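Local atomic coordinates of type IV pilus biogenesis protein PilB (Streptococcus sanguinis, PDB entry 7B7P), a protein that is a bimodular minor type IV pilin with a direct role in adhesion, probably exerted through its metal-binding von Willebrand factor A-like module. Residues K363-G369 / E393-A399; N257-R263 / Y350-S355; D205-I209 / K413-Q417; V164-T170 / V214-S220. One frame throughout, in Å; residues are numbered along the deposited sequence.

Contact 1. Residues K363-G369 / E393-A399; sequences KRVNVIG and ETKYVSA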
loop_
_atom_site.group_PDB
_atom_site.type_symbol
_atom_site.label_atom_id
_atom_site.label_comp_id
_atom_site.label_asym_id
_atom_site.label_seq_id
_atom_site.Cartn_x
_atom_site.Cartn_y
_atom_site.Cartn_z
ATOM N N LYS A 363 4.850 -5.694 -3.174
ATOM C CA LYS A 363 3.589 -5.043 -3.517
ATOM C C LYS A 363 3.793 -3.566 -3.840
ATOM O O LYS A 363 3.302 -3.077 -4.859
ATOM C CB LYS A 363 2.596 -5.209 -2.365
ATOM C CG LYS A 363 1.337 -4.388 -2.506
ATOM C CD LYS A 363 0.500 -4.876 -3.663
ATOM C CE LYS A 363 -0.979 -4.546 -3.428
ATOM N NZ LYS A 363 -1.668 -4.275 -4.708
ATOM N N ARG A 364 4.524 -2.840 -3.001
ATOM C CA ARG A 364 4.675 -1.407 -3.237
ATOM C C ARG A 364 5.939 -0.924 -2.543
ATOM O O ARG A 364 6.303 -1.423 -1.472
ATOM C CB ARG A 364 3.445 -0.619 -2.728
ATOM C CG ARG A 364 3.570 0.932 -2.709
ATOM C CD ARG A 364 2.273 1.626 -2.210
ATOM N NE ARG A 364 1.109 1.022 -2.853
ATOM C CZ ARG A 364 0.224 0.261 -2.221
ATOM N NH1 ARG A 364 0.361 0.035 -0.925
ATOM N NH2 ARG A 364 -0.778 -0.284 -2.885
ATOM N N VAL A 365 6.614 0.035 -3.179
ATOM C CA VAL A 365 7.686 0.794 -2.545
ATOM C C VAL A 365 7.184 2.212 -2.287
ATOM O O VAL A 365 6.853 2.944 -3.228
ATOM C CB VAL A 365 8.967 0.824 -3.395
ATOM C CG1 VAL A 365 10.052 1.646 -2.669
ATOM C CG2 VAL A 365 9.450 -0.610 -3.724
ATOM N N ASN A 366 7.164 2.604 -1.018
ATOM C CA ASN A 366 6.903 3.976 -0.606
ATOM C C ASN A 366 8.235 4.677 -0.370
ATOM O O ASN A 366 9.095 4.162 0.352
ATOM C CB ASN A 366 6.057 4.024 0.674
ATOM C CG ASN A 366 4.584 3.682 0.430
ATOM O OD1 ASN A 366 3.769 4.566 0.171
ATOM N ND2 ASN A 366 4.246 2.409 0.533
ATOM N N VAL A 367 8.412 5.831 -1.001
ATOM C CA VAL A 367 9.582 6.672 -0.792
ATOM C C VAL A 367 9.147 7.979 -0.144
ATOM O O VAL A 367 8.216 8.642 -0.619
ATOM C CB VAL A 367 10.321 6.929 -2.111
ATOM C CG1 VAL A 367 11.605 7.726 -1.860
ATOM C CG2 VAL A 367 10.617 5.607 -2.778
ATOM N N ILE A 368 9.839 8.355 0.920
ATOM C CA ILE A 368 9.559 9.566 1.669
ATOM C C ILE A 368 10.775 10.465 1.565
ATOM O O ILE A 368 11.839 10.144 2.118
ATOM C CB ILE A 368 9.225 9.269 3.134
ATOM C CG1 ILE A 368 8.045 8.306 3.233
ATOM C CG2 ILE A 368 8.925 10.557 3.889
ATOM C CD1 ILE A 368 7.897 7.727 4.636
ATOM N N GLY A 369 10.623 11.589 0.855
ATOM C CA GLY A 369 11.540 12.714 0.972
ATOM C C GLY A 369 11.306 13.507 2.254
ATOM O O GLY A 369 10.269 14.153 2.426
ATOM N N GLU A 393 4.199 -1.290 -7.772
ATOM C CA GLU A 393 3.661 0.030 -7.478
ATOM C C GLU A 393 4.679 0.837 -6.686
ATOM O O GLU A 393 5.367 0.308 -5.810
ATOM C CB GLU A 393 2.366 -0.081 -6.679
ATOM C CG GLU A 393 1.186 -0.603 -7.481
ATOM C CD GLU A 393 -0.089 -0.743 -6.637
ATOM O OE1 GLU A 393 -0.113 -0.264 -5.471
ATOM O OE2 GLU A 393 -1.077 -1.315 -7.153
ATOM N N THR A 394 4.783 2.124 -7.004
ATOM C CA THR A 394 5.608 3.043 -6.236
ATOM C C THR A 394 4.825 4.310 -5.945
ATOM O O THR A 394 3.900 4.672 -6.671
ATOM C CB THR A 394 6.895 3.428 -6.960
ATOM O OG1 THR A 394 6.567 4.185 -8.132
ATOM C CG2 THR A 394 7.711 2.191 -7.333
ATOM N N LYS A 395 5.223 4.994 -4.881
ATOM C CA LYS A 395 4.562 6.226 -4.477
ATOM C C LYS A 395 5.575 7.105 -3.764
ATOM O O LYS A 395 6.154 6.697 -2.749
ATOM C CB LYS A 395 3.366 5.921 -3.574
ATOM C CG LYS A 395 2.566 7.132 -3.133
ATOM C CD LYS A 395 1.758 6.765 -1.877
ATOM C CE LYS A 395 1.195 7.978 -1.136
ATOM N NZ LYS A 395 0.532 8.921 -2.070
ATOM N N TYR A 396 5.765 8.316 -4.276
ATOM C CA TYR A 396 6.628 9.300 -3.645
ATOM C C TYR A 396 5.814 10.331 -2.867
ATOM O O TYR A 396 4.794 10.823 -3.349
ATOM C CB TYR A 396 7.496 10.004 -4.685
ATOM C CG TYR A 396 8.313 11.081 -4.042
ATOM C CD1 TYR A 396 9.299 10.758 -3.106
ATOM C CD2 TYR A 396 8.060 12.432 -4.301
ATOM C CE1 TYR A 396 10.040 11.750 -2.471
ATOM C CE2 TYR A 396 8.807 13.426 -3.683
ATOM C CZ TYR A 396 9.798 13.073 -2.770
ATOM O OH TYR A 396 10.532 14.043 -2.135
ATOM N N VAL A 397 6.295 10.678 -1.675
ATOM C CA VAL A 397 5.711 11.716 -0.839
ATOM C C VAL A 397 6.849 12.509 -0.210
ATOM O O VAL A 397 7.822 11.923 0.274
ATOM C CB VAL A 397 4.795 11.121 0.261
ATOM C CG1 VAL A 397 4.378 12.196 1.257
ATOM C CG2 VAL A 397 3.559 10.480 -0.350
ATOM N N SER A 398 6.729 13.842 -0.199
ATOM C CA SER A 398 7.667 14.684 0.539
ATOM C C SER A 398 7.050 15.115 1.859
ATOM O O SER A 398 5.872 15.475 1.916
ATOM C CB SER A 398 8.097 15.909 -0.259
ATOM O OG SER A 398 6.992 16.534 -0.854
ATOM N N ALA A 399 7.843 15.035 2.920
ATOM C CA ALA A 399 7.454 15.440 4.263
ATOM C C ALA A 399 8.453 16.502 4.681
ATOM O O ALA A 399 9.604 16.182 5.004
ATOM C CB ALA A 399 7.459 14.256 5.238
#
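Arg364 and Glu393 are neighbours on one face of two parallel strands, and the arginine shows how one side chain can grade from apolar contact into ion pairing. Its CB packs on CB of Glu393, and its CG rides over the backbone O of Glu393 at 3.6 Å. A bend at chi3 (-45°) then swings the guanidinium toward the carboxylate. There Arg364 NH2 meets Glu393 OE1 at 2.7 Å, nearly along the C-O axis but tilted out of the guanidinium plane, while Arg364 NE adds a weak bond of 3.2 Å to the same OE1. The two planes lie 35° apart. NH1, the other terminal nitrogen, pairs with Asp419. Glu393 OE2 has Lys363 NZ at 3.9 Å, a long salt bridge that makes the three residues a network.

Between the strands six backbone hydrogen bonds alternate in the parallel ladder, from Val365 N to Ala399 N. Near its end the Tyr396 ring, with CD1 4.0 Å from Val367 CG1, leans obliquely over the backbone of strand 364-369 and brings CE1 within 3.4 Å of Gly369 N. Tyr396 OH lies 3.5 Å from Gly369 CA, where the glycine offers only its backbone.

The pair closes a beta-alpha-beta unit whose helix 380-388 covers the face bearing Val367 and Tyr396, with Thr384 against both. On the other face, Asn366, Ile368 and Val397 meet helix 402-424, and strand 276-283 hydrogen-bonds to the far edge of 364-369.

Contact 2. Residues N257-R263 / Y350-S355; sequences NPGDGLR and YAGEVS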
loop_
_atom_site.group_PDB
_atom_site.type_symbol
_atom_site.label_atom_id
_atom_site.label_comp_id
_atom_site.label_asym_id
_atom_site.label_seq_id
_atom_site.Cartn_x
_atom_site.Cartn_y
_atom_site.Cartn_z
ATOM N N ASN A 257 23.356 6.374 -0.252
ATOM C CA ASN A 257 23.458 5.264 -1.200
ATOM C C ASN A 257 22.141 4.496 -1.133
ATOM O O ASN A 257 22.075 3.392 -0.575
ATOM C CB ASN A 257 24.652 4.365 -0.870
ATOM C CG ASN A 257 24.946 3.305 -1.957
ATOM O OD1 ASN A 257 24.103 3.027 -2.808
ATOM N ND2 ASN A 257 26.154 2.715 -1.919
ATOM N N PRO A 258 21.065 5.064 -1.673
ATOM C CA PRO A 258 19.755 4.407 -1.544
ATOM C C PRO A 258 19.679 3.055 -2.243
ATOM O O PRO A 258 18.980 2.149 -1.761
ATOM C CB PRO A 258 18.788 5.436 -2.163
ATOM C CG PRO A 258 19.623 6.204 -3.136
ATOM C CD PRO A 258 21.011 6.263 -2.541
ATOM N N GLY A 259 20.380 2.881 -3.361
ATOM C CA GLY A 259 20.411 1.570 -3.993
ATOM C C GLY A 259 20.835 0.463 -3.042
ATOM O O GLY A 259 20.205 -0.602 -2.986
ATOM N N ASP A 260 21.907 0.693 -2.262
ATOM C CA ASP A 260 22.347 -0.376 -1.365
ATOM C C ASP A 260 21.321 -0.608 -0.261
ATOM O O ASP A 260 21.037 -1.759 0.099
ATOM C CB ASP A 260 23.742 -0.088 -0.787
ATOM C CG ASP A 260 24.466 -1.374 -0.306
ATOM O OD1 ASP A 260 24.146 -2.483 -0.774
ATOM O OD2 ASP A 260 25.341 -1.288 0.582
ATOM N N GLY A 261 20.731 0.467 0.273
ATOM C CA GLY A 261 19.692 0.284 1.265
ATOM C C GLY A 261 18.540 -0.532 0.719
ATOM O O GLY A 261 18.022 -1.435 1.393
ATOM N N LEU A 262 18.137 -0.232 -0.524
ATOM C CA LEU A 262 17.028 -0.929 -1.157
ATOM C C LEU A 262 17.375 -2.389 -1.403
ATOM O O LEU A 262 16.502 -3.268 -1.317
ATOM C CB LEU A 262 16.656 -0.229 -2.472
ATOM C CG LEU A 262 15.413 -0.805 -3.172
ATOM C CD1 LEU A 262 14.129 -0.521 -2.364
ATOM C CD2 LEU A 262 15.282 -0.276 -4.585
ATOM N N ARG A 263 18.644 -2.662 -1.718
ATOM C CA ARG A 263 19.078 -4.040 -1.911
ATOM C C ARG A 263 18.894 -4.843 -0.635
ATOM O O ARG A 263 18.316 -5.937 -0.653
ATOM C CB ARG A 263 20.542 -4.079 -2.378
ATOM C CG ARG A 263 21.098 -5.502 -2.534
ATOM C CD ARG A 263 22.434 -5.490 -3.281
ATOM N NE ARG A 263 23.518 -4.830 -2.537
ATOM C CZ ARG A 263 24.759 -5.320 -2.473
ATOM N NH1 ARG A 263 25.046 -6.463 -3.095
ATOM N NH2 ARG A 263 25.707 -4.683 -1.798
ATOM N N TYR A 350 21.511 2.872 -9.929
ATOM C CA TYR A 350 21.800 1.725 -9.071
ATOM C C TYR A 350 20.531 1.228 -8.401
ATOM O O TYR A 350 20.254 0.027 -8.368
ATOM C CB TYR A 350 22.850 2.116 -8.025
ATOM C CG TYR A 350 23.281 1.001 -7.087
ATOM C CD1 TYR A 350 23.307 -0.305 -7.516
ATOM C CD2 TYR A 350 23.714 1.271 -5.781
ATOM C CE1 TYR A 350 23.707 -1.319 -6.705
ATOM C CE2 TYR A 350 24.139 0.261 -4.955
ATOM C CZ TYR A 350 24.141 -1.044 -5.433
ATOM O OH TYR A 350 24.547 -2.091 -4.640
ATOM N N ALA A 351 19.739 2.158 -7.861
ATOM C CA ALA A 351 18.503 1.786 -7.191
ATOM C C ALA A 351 17.516 1.154 -8.171
ATOM O O ALA A 351 16.769 0.237 -7.816
ATOM C CB ALA A 351 17.908 3.023 -6.517
ATOM N N GLY A 352 17.498 1.626 -9.412
ATOM C CA GLY A 352 16.651 0.992 -10.400
ATOM C C GLY A 352 17.129 -0.407 -10.758
ATOM O O GLY A 352 16.322 -1.330 -10.904
ATOM N N GLU A 353 18.447 -0.593 -10.897
ATOM C CA GLU A 353 18.941 -1.944 -11.178
ATOM C C GLU A 353 18.627 -2.883 -10.023
ATOM O O GLU A 353 18.213 -4.022 -10.245
ATOM C CB GLU A 353 20.445 -1.947 -11.460
ATOM C CG GLU A 353 20.823 -1.293 -12.749
ATOM C CD GLU A 353 19.985 -1.792 -13.932
ATOM O OE1 GLU A 353 20.029 -3.001 -14.228
ATOM O OE2 GLU A 353 19.270 -0.975 -14.555
ATOM N N VAL A 354 18.773 -2.404 -8.780
ATOM C CA VAL A 354 18.445 -3.240 -7.628
ATOM C C VAL A 354 16.973 -3.634 -7.656
ATOM O O VAL A 354 16.618 -4.796 -7.426
ATOM C CB VAL A 354 18.810 -2.517 -6.318
ATOM C CG1 VAL A 354 18.125 -3.196 -5.148
ATOM C CG2 VAL A 354 20.328 -2.479 -6.125
ATOM N N SER A 355 16.101 -2.681 -7.978
ATOM C CA SER A 355 14.667 -2.955 -7.991
ATOM C C SER A 355 14.309 -4.010 -9.030
ATOM O O SER A 355 13.484 -4.894 -8.771
ATOM C CB SER A 355 13.888 -1.663 -8.265
ATOM O OG SER A 355 12.493 -1.901 -8.133
#
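Tyr350 sends its ring toward helix 258-263 because CG stands anti to the backbone N (chi1 -178°), and Asn257, also anti at chi1, turns OD1 to meet it. Asn257 OD1 lies in the ring plane at the edge, 3.5 Å from Tyr350 CD2. The same oxygen caps the helix by accepting from Asp260 N at 3.3 Å, from above its carbonyl plane, so Asn257 is an N-cap residue. Further along, Tyr350 OH sits over one face of the Arg263 guanidinium, 3.6 Å from NE, a packing contact. The hydroxyl's hydrogen bond is with Asp320 O. The arginine is held flat by Asp260: NE and NH2 both grip OD1 in the guanidinium plane, NH2 at 2.9 Å, and NH1 reaches Ser322 O.

Gly259, having no side chain, lets the backbones come close: its CA is 3.7 Å from Ala351 CA, and Tyr350 CD2 lies 3.8 Å from Gly259 CA. Val354 CG1 then fills the next turn, 3.5 Å from Arg263 CA, with Leu262 CD2 sliding past it.

The two nearly parallel helical segments, their axes 8.0 Å apart at closest approach, are flanked by helix 380-388, whose Leu383 touches Pro258 and Ala351, and by strand 289-291, which meets Asn257, Asp260 and Tyr350.

Contact 3. Residues D205-I209 / K413-Q417; sequences DLAEI and KKQIQ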
loop_
_atom_site.group_PDB
_atom_site.type_symbol
_atom_site.label_atom_id
_atom_site.label_comp_id
_atom_site.label_asym_id
_atom_site.label_seq_id
_atom_site.Cartn_x
_atom_site.Cartn_y
_atom_site.Cartn_z
ATOM N N ASP A 205 1.032 1.860 15.144
ATOM C CA ASP A 205 -0.094 1.927 14.221
ATOM C C ASP A 205 -0.166 0.687 13.329
ATOM O O ASP A 205 -1.259 0.164 13.081
ATOM C CB ASP A 205 -0.008 3.205 13.385
ATOM C CG ASP A 205 -1.358 3.638 12.848
ATOM O OD1 ASP A 205 -2.384 3.178 13.408
ATOM O OD2 ASP A 205 -1.401 4.433 11.877
ATOM N N LEU A 206 0.983 0.202 12.834
ATOM C CA LEU A 206 0.985 -1.028 12.037
ATOM C C LEU A 206 0.524 -2.224 12.863
ATOM O O LEU A 206 -0.170 -3.108 12.344
ATOM C CB LEU A 206 2.376 -1.303 11.468
ATOM C CG LEU A 206 2.865 -0.481 10.273
ATOM C CD1 LEU A 206 4.245 -0.962 9.890
ATOM C CD2 LEU A 206 1.916 -0.559 9.097
ATOM N N ALA A 207 0.903 -2.267 14.149
ATOM C CA ALA A 207 0.511 -3.371 15.024
ATOM C C ALA A 207 -0.983 -3.669 14.936
ATOM O O ALA A 207 -1.390 -4.837 14.886
ATOM C CB ALA A 207 0.911 -3.059 16.468
ATOM N N GLU A 208 -1.811 -2.625 14.848
ATOM C CA GLU A 208 -3.263 -2.800 14.886
ATOM C C GLU A 208 -3.769 -3.669 13.740
ATOM O O GLU A 208 -4.747 -4.409 13.902
ATOM C CB GLU A 208 -3.944 -1.438 14.859
ATOM C CG GLU A 208 -3.756 -0.637 16.124
ATOM C CD GLU A 208 -4.260 0.781 15.969
ATOM O OE1 GLU A 208 -3.925 1.630 16.830
ATOM O OE2 GLU A 208 -4.986 1.045 14.976
ATOM N N ILE A 209 -3.129 -3.591 12.572
ATOM C CA ILE A 209 -3.531 -4.440 11.453
ATOM C C ILE A 209 -3.442 -5.919 11.824
ATOM O O ILE A 209 -4.227 -6.740 11.327
ATOM C CB ILE A 209 -2.678 -4.123 10.208
ATOM C CG1 ILE A 209 -2.554 -2.608 10.006
ATOM C CG2 ILE A 209 -3.275 -4.765 8.974
ATOM C CD1 ILE A 209 -1.962 -2.210 8.671
ATOM N N LYS A 413 0.178 3.302 6.604
ATOM C CA LYS A 413 -0.584 2.310 7.361
ATOM C C LYS A 413 -1.980 2.126 6.776
ATOM O O LYS A 413 -2.400 1.000 6.481
ATOM C CB LYS A 413 -0.671 2.723 8.830
ATOM C CG LYS A 413 -1.424 1.742 9.740
ATOM C CD LYS A 413 -2.888 2.151 9.976
ATOM C CE LYS A 413 -3.608 1.167 10.884
ATOM N NZ LYS A 413 -5.078 1.192 10.653
ATOM N N LYS A 414 -2.712 3.226 6.590
ATOM C CA LYS A 414 -4.065 3.127 6.044
ATOM C C LYS A 414 -4.077 2.392 4.705
ATOM O O LYS A 414 -5.009 1.636 4.403
ATOM C CB LYS A 414 -4.675 4.527 5.881
ATOM C CG LYS A 414 -5.174 5.194 7.171
ATOM C CD LYS A 414 -5.704 6.594 6.854
ATOM C CE LYS A 414 -6.536 7.180 7.990
ATOM N NZ LYS A 414 -5.734 7.941 8.999
ATOM N N GLN A 415 -3.048 2.601 3.885
ATOM C CA GLN A 415 -3.043 1.992 2.561
ATOM C C GLN A 415 -2.674 0.512 2.608
ATOM O O GLN A 415 -3.131 -0.260 1.761
ATOM C CB GLN A 415 -2.090 2.758 1.649
ATOM C CG GLN A 415 -1.990 2.187 0.252
ATOM C CD GLN A 415 -3.280 2.340 -0.539
ATOM O OE1 GLN A 415 -3.654 3.455 -0.927
ATOM N NE2 GLN A 415 -3.964 1.217 -0.794
ATOM N N ILE A 416 -1.851 0.097 3.573
ATOM C CA ILE A 416 -1.548 -1.322 3.713
ATOM C C ILE A 416 -2.772 -2.061 4.226
ATOM O O ILE A 416 -3.156 -3.113 3.695
ATOM C CB ILE A 416 -0.337 -1.534 4.639
ATOM C CG1 ILE A 416 0.958 -1.049 3.970
ATOM C CG2 ILE A 416 -0.226 -3.016 5.062
ATOM C CD1 ILE A 416 2.062 -0.771 4.987
ATOM N N GLN A 417 -3.409 -1.502 5.259
ATOM C CA GLN A 417 -4.684 -2.018 5.743
ATOM C C GLN A 417 -5.667 -2.240 4.598
ATOM O O GLN A 417 -6.375 -3.251 4.569
ATOM C CB GLN A 417 -5.262 -1.057 6.781
ATOM C CG GLN A 417 -6.635 -1.464 7.299
ATOM C CD GLN A 417 -6.564 -2.662 8.232
ATOM O OE1 GLN A 417 -6.375 -2.517 9.446
ATOM N NE2 GLN A 417 -6.695 -3.860 7.662
#
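Lys413 lies across Asp205 at about a right angle, and their contact is chiefly one of van der Waals touch. The lysine's methylene chain lies against the carboxylate, with Asp205 OD2 3.3 Å from Lys413 CD, and its CE reaches back to the backbone O of Asp205 at 3.4 Å. A bend at chi2 (-98°), away from the usual staggered values, carries the rest of the chain across the Asp205 carboxylate.

Electrostatics act at longer range. Lys413 NZ is 4.3 Å from Asp205 OD1 and is equally distant from Glu208 OE2, too far for a salt bridge to either; the two carboxylates, both on the same side of it, would still probably favour the ammonium charge.

Together these contacts make Lys413 a knob into a hole formed by Asp205, Leu206, Glu208 and Ile209. The two helical segments run the same way, 10° apart, as is natural in the layered alpha/beta fold of von Willebrand A-like domains. Both lie on one face of the central sheet, with Leu206 touching Phe166 and Ile416 touching Ile162 of strand 162-169.

Apolar contacts fill the side nearer that sheet: Leu206 CD2 meets Ile416 CD1 at 4.1 Å, crossing it at about a right angle, and Ile209 CD1 packs on Ile416 CG2.

The amide of Gln417 also takes part. Gln417, folded at its own chi2, slides past Ile209 in the opposite direction and lays NE2 3.8 Å from the isoleucine's CG2, while Ile209 CD1 approaches Gln417 N.

Contact 4. Residues V164-T170 / V214-S220; sequences VSFVFDT and VNLVGFS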
loop_
_atom_site.group_PDB
_atom_site.type_symbol
_atom_site.label_atom_id
_atom_site.label_comp_id
_atom_site.label_asym_id
_atom_site.label_seq_id
_atom_site.Cartn_x
_atom_site.Cartn_y
_atom_site.Cartn_z
ATOM N N VAL A 164 7.032 -5.756 6.150
ATOM C CA VAL A 164 7.352 -4.374 5.844
ATOM C C VAL A 164 8.819 -4.174 6.162
ATOM O O VAL A 164 9.243 -4.381 7.301
ATOM C CB VAL A 164 6.492 -3.379 6.643
ATOM C CG1 VAL A 164 6.886 -1.953 6.281
ATOM C CG2 VAL A 164 5.003 -3.616 6.391
ATOM N N SER A 165 9.600 -3.796 5.166
ATOM C CA SER A 165 10.996 -3.467 5.407
ATOM C C SER A 165 11.138 -1.956 5.424
ATOM O O SER A 165 10.830 -1.288 4.426
ATOM C CB SER A 165 11.927 -4.086 4.363
ATOM O OG SER A 165 13.269 -3.827 4.753
ATOM N N PHE A 166 11.583 -1.429 6.561
ATOM C CA PHE A 166 11.910 -0.024 6.708
ATOM C C PHE A 166 13.356 0.193 6.325
ATOM O O PHE A 166 14.242 -0.491 6.844
ATOM C CB PHE A 166 11.689 0.439 8.149
ATOM C CG PHE A 166 10.246 0.609 8.498
ATOM C CD1 PHE A 166 9.552 1.745 8.100
ATOM C CD2 PHE A 166 9.575 -0.375 9.200
ATOM C CE1 PHE A 166 8.198 1.896 8.407
ATOM C CE2 PHE A 166 8.235 -0.228 9.520
ATOM C CZ PHE A 166 7.544 0.901 9.119
ATOM N N VAL A 167 13.597 1.179 5.466
ATOM C CA VAL A 167 14.913 1.421 4.894
ATOM C C VAL A 167 15.200 2.904 5.053
ATOM O O VAL A 167 14.683 3.731 4.291
ATOM C CB VAL A 167 15.001 0.975 3.430
ATOM C CG1 VAL A 167 16.343 1.364 2.820
ATOM C CG2 VAL A 167 14.790 -0.515 3.356
ATOM N N PHE A 168 16.039 3.246 6.035
ATOM C CA PHE A 168 16.156 4.612 6.523
ATOM C C PHE A 168 17.532 5.186 6.221
ATOM O O PHE A 168 18.551 4.600 6.587
ATOM C CB PHE A 168 15.884 4.677 8.030
ATOM C CG PHE A 168 14.432 4.490 8.419
ATOM C CD1 PHE A 168 13.423 4.468 7.474
ATOM C CD2 PHE A 168 14.086 4.362 9.759
ATOM C CE1 PHE A 168 12.096 4.301 7.848
ATOM C CE2 PHE A 168 12.779 4.199 10.140
ATOM C CZ PHE A 168 11.777 4.174 9.192
ATOM N N ASP A 169 17.543 6.350 5.576
ATOM C CA ASP A 169 18.753 7.124 5.371
ATOM C C ASP A 169 19.364 7.494 6.728
ATOM O O ASP A 169 18.685 8.047 7.599
ATOM C CB ASP A 169 18.380 8.366 4.546
ATOM C CG ASP A 169 19.574 9.204 4.092
ATOM O OD1 ASP A 169 20.625 9.269 4.762
ATOM O OD2 ASP A 169 19.429 9.880 3.051
ATOM N N THR A 170 20.639 7.141 6.921
ATOM C CA THR A 170 21.389 7.474 8.128
ATOM C C THR A 170 22.629 8.287 7.792
ATOM O O THR A 170 23.623 8.230 8.514
ATOM C CB THR A 170 21.787 6.226 8.936
ATOM O OG1 THR A 170 22.765 5.448 8.224
ATOM C CG2 THR A 170 20.594 5.342 9.272
ATOM N N VAL A 214 8.043 -6.714 10.619
ATOM C CA VAL A 214 8.854 -5.600 10.165
ATOM C C VAL A 214 10.318 -5.915 10.454
ATOM O O VAL A 214 10.639 -6.687 11.361
ATOM C CB VAL A 214 8.421 -4.280 10.857
ATOM C CG1 VAL A 214 6.902 -4.102 10.816
ATOM C CG2 VAL A 214 8.879 -4.263 12.299
ATOM N N ASN A 215 11.212 -5.327 9.657
ATOM C CA ASN A 215 12.629 -5.268 9.997
ATOM C C ASN A 215 13.115 -3.864 9.674
ATOM O O ASN A 215 12.372 -3.041 9.132
ATOM C CB ASN A 215 13.456 -6.351 9.280
ATOM C CG ASN A 215 13.670 -6.056 7.797
ATOM O OD1 ASN A 215 12.911 -5.289 7.191
ATOM N ND2 ASN A 215 14.723 -6.658 7.206
ATOM N N LEU A 216 14.371 -3.589 9.988
ATOM C CA LEU A 216 14.906 -2.243 9.890
ATOM C C LEU A 216 16.244 -2.281 9.166
ATOM O O LEU A 216 17.164 -2.982 9.603
ATOM C CB LEU A 216 15.057 -1.622 11.285
ATOM C CG LEU A 216 15.426 -0.136 11.263
ATOM C CD1 LEU A 216 14.401 0.667 10.443
ATOM C CD2 LEU A 216 15.577 0.432 12.683
ATOM N N VAL A 217 16.350 -1.527 8.071
ATOM C CA VAL A 217 17.588 -1.359 7.320
ATOM C C VAL A 217 17.995 0.106 7.407
ATOM O O VAL A 217 17.172 1.003 7.182
ATOM C CB VAL A 217 17.436 -1.787 5.844
ATOM C CG1 VAL A 217 18.687 -1.397 5.010
ATOM C CG2 VAL A 217 17.141 -3.273 5.724
ATOM N N GLY A 218 19.255 0.346 7.726
ATOM C CA GLY A 218 19.833 1.668 7.632
ATOM C C GLY A 218 20.740 1.731 6.416
ATOM O O GLY A 218 21.272 0.723 5.969
ATOM N N PHE A 219 20.915 2.925 5.875
ATOM C CA PHE A 219 21.857 3.069 4.782
ATOM C C PHE A 219 22.420 4.469 4.827
ATOM O O PHE A 219 21.721 5.425 5.169
ATOM C CB PHE A 219 21.223 2.789 3.396
ATOM C CG PHE A 219 20.290 3.881 2.905
ATOM C CD1 PHE A 219 20.775 4.940 2.152
ATOM C CD2 PHE A 219 18.920 3.821 3.180
ATOM C CE1 PHE A 219 19.930 5.942 1.700
ATOM C CE2 PHE A 219 18.053 4.810 2.721
ATOM C CZ PHE A 219 18.558 5.870 1.979
ATOM N N SER A 220 23.693 4.570 4.492
ATOM C CA SER A 220 24.301 5.852 4.227
ATOM C C SER A 220 25.313 5.634 3.120
ATOM O O SER A 220 24.928 5.427 1.964
ATOM C CB SER A 220 24.942 6.437 5.489
ATOM O OG SER A 220 25.906 5.547 6.024
#
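The ring of Phe219 takes Asp169 CA over one face, a CH-pi contact 3.8 Å from the ring centroid, and has Val167 O in plane at its edge. Its chi1 of 73° places CG between the backbone N and carbonyl carbon, which folds the ring across strand 164-169 so that CZ meets Asp169 CB and CD2 lies 3.6 Å from Val167 CG1. Phe166 is arranged differently: Val164 CG1 covers part of one face, while Asn215 O is in plane at an edge. Leu216 CD1 bridges this phenylalanine and the next, touching Phe166 CB at 3.6 Å and Phe168 CD2 at 3.8 Å.

Polar groups join the strands as well. Six backbone hydrogen bonds form a parallel ladder, among them Val217 N to Phe166 O at 2.6 Å and, at its end, Thr170 N to Phe219 O at 2.7 Å. On the face shared by Val167 and Val217, Ser165 OG donates to Asn215 OD1 at 2.9 Å; Asn215 ND2 turns to Ser268 and Gln228, satisfying a buried amide.

Asp169 and Thr170 open the Asp-Thr-Ser-Gly-Ser sequence of a MIDAS metal site. The carboxylate of Asp169 accepts from Ser171 N, Thr283 OG1 and Asp284 N, and a magnesium ion lies about 4 Å from the side chain. With Phe219 packed beneath its backbone, the aspartate is thus positioned beside the magnesium-binding residues Ser173 and Asp284, probably as part of the second shell.

Overall arrangement
The contacts belong to one alpha/beta module and illustrate how such a fold is built up in layers. Contacts 4 and 1 lie in the same central sheet, their centres 14 Å apart, with strand 276-283 pairing between strands 162-169 and 364-370. Contact 2 lies on one side of that sheet and touches contact 4 through Pro258 and Phe219; contact 3 lies on the other, where Leu206 meets Phe166. Contacts 2 and 3 are consequently 26 Å apart. Along the chain, contact 4 closes first, then contact 2, then contact 1, while contact 3 joins the early helix 191-209 to the last helix. The C-terminal end of segment 164-170 in contact 4 borders the metal site, while contact 3 lies away from it.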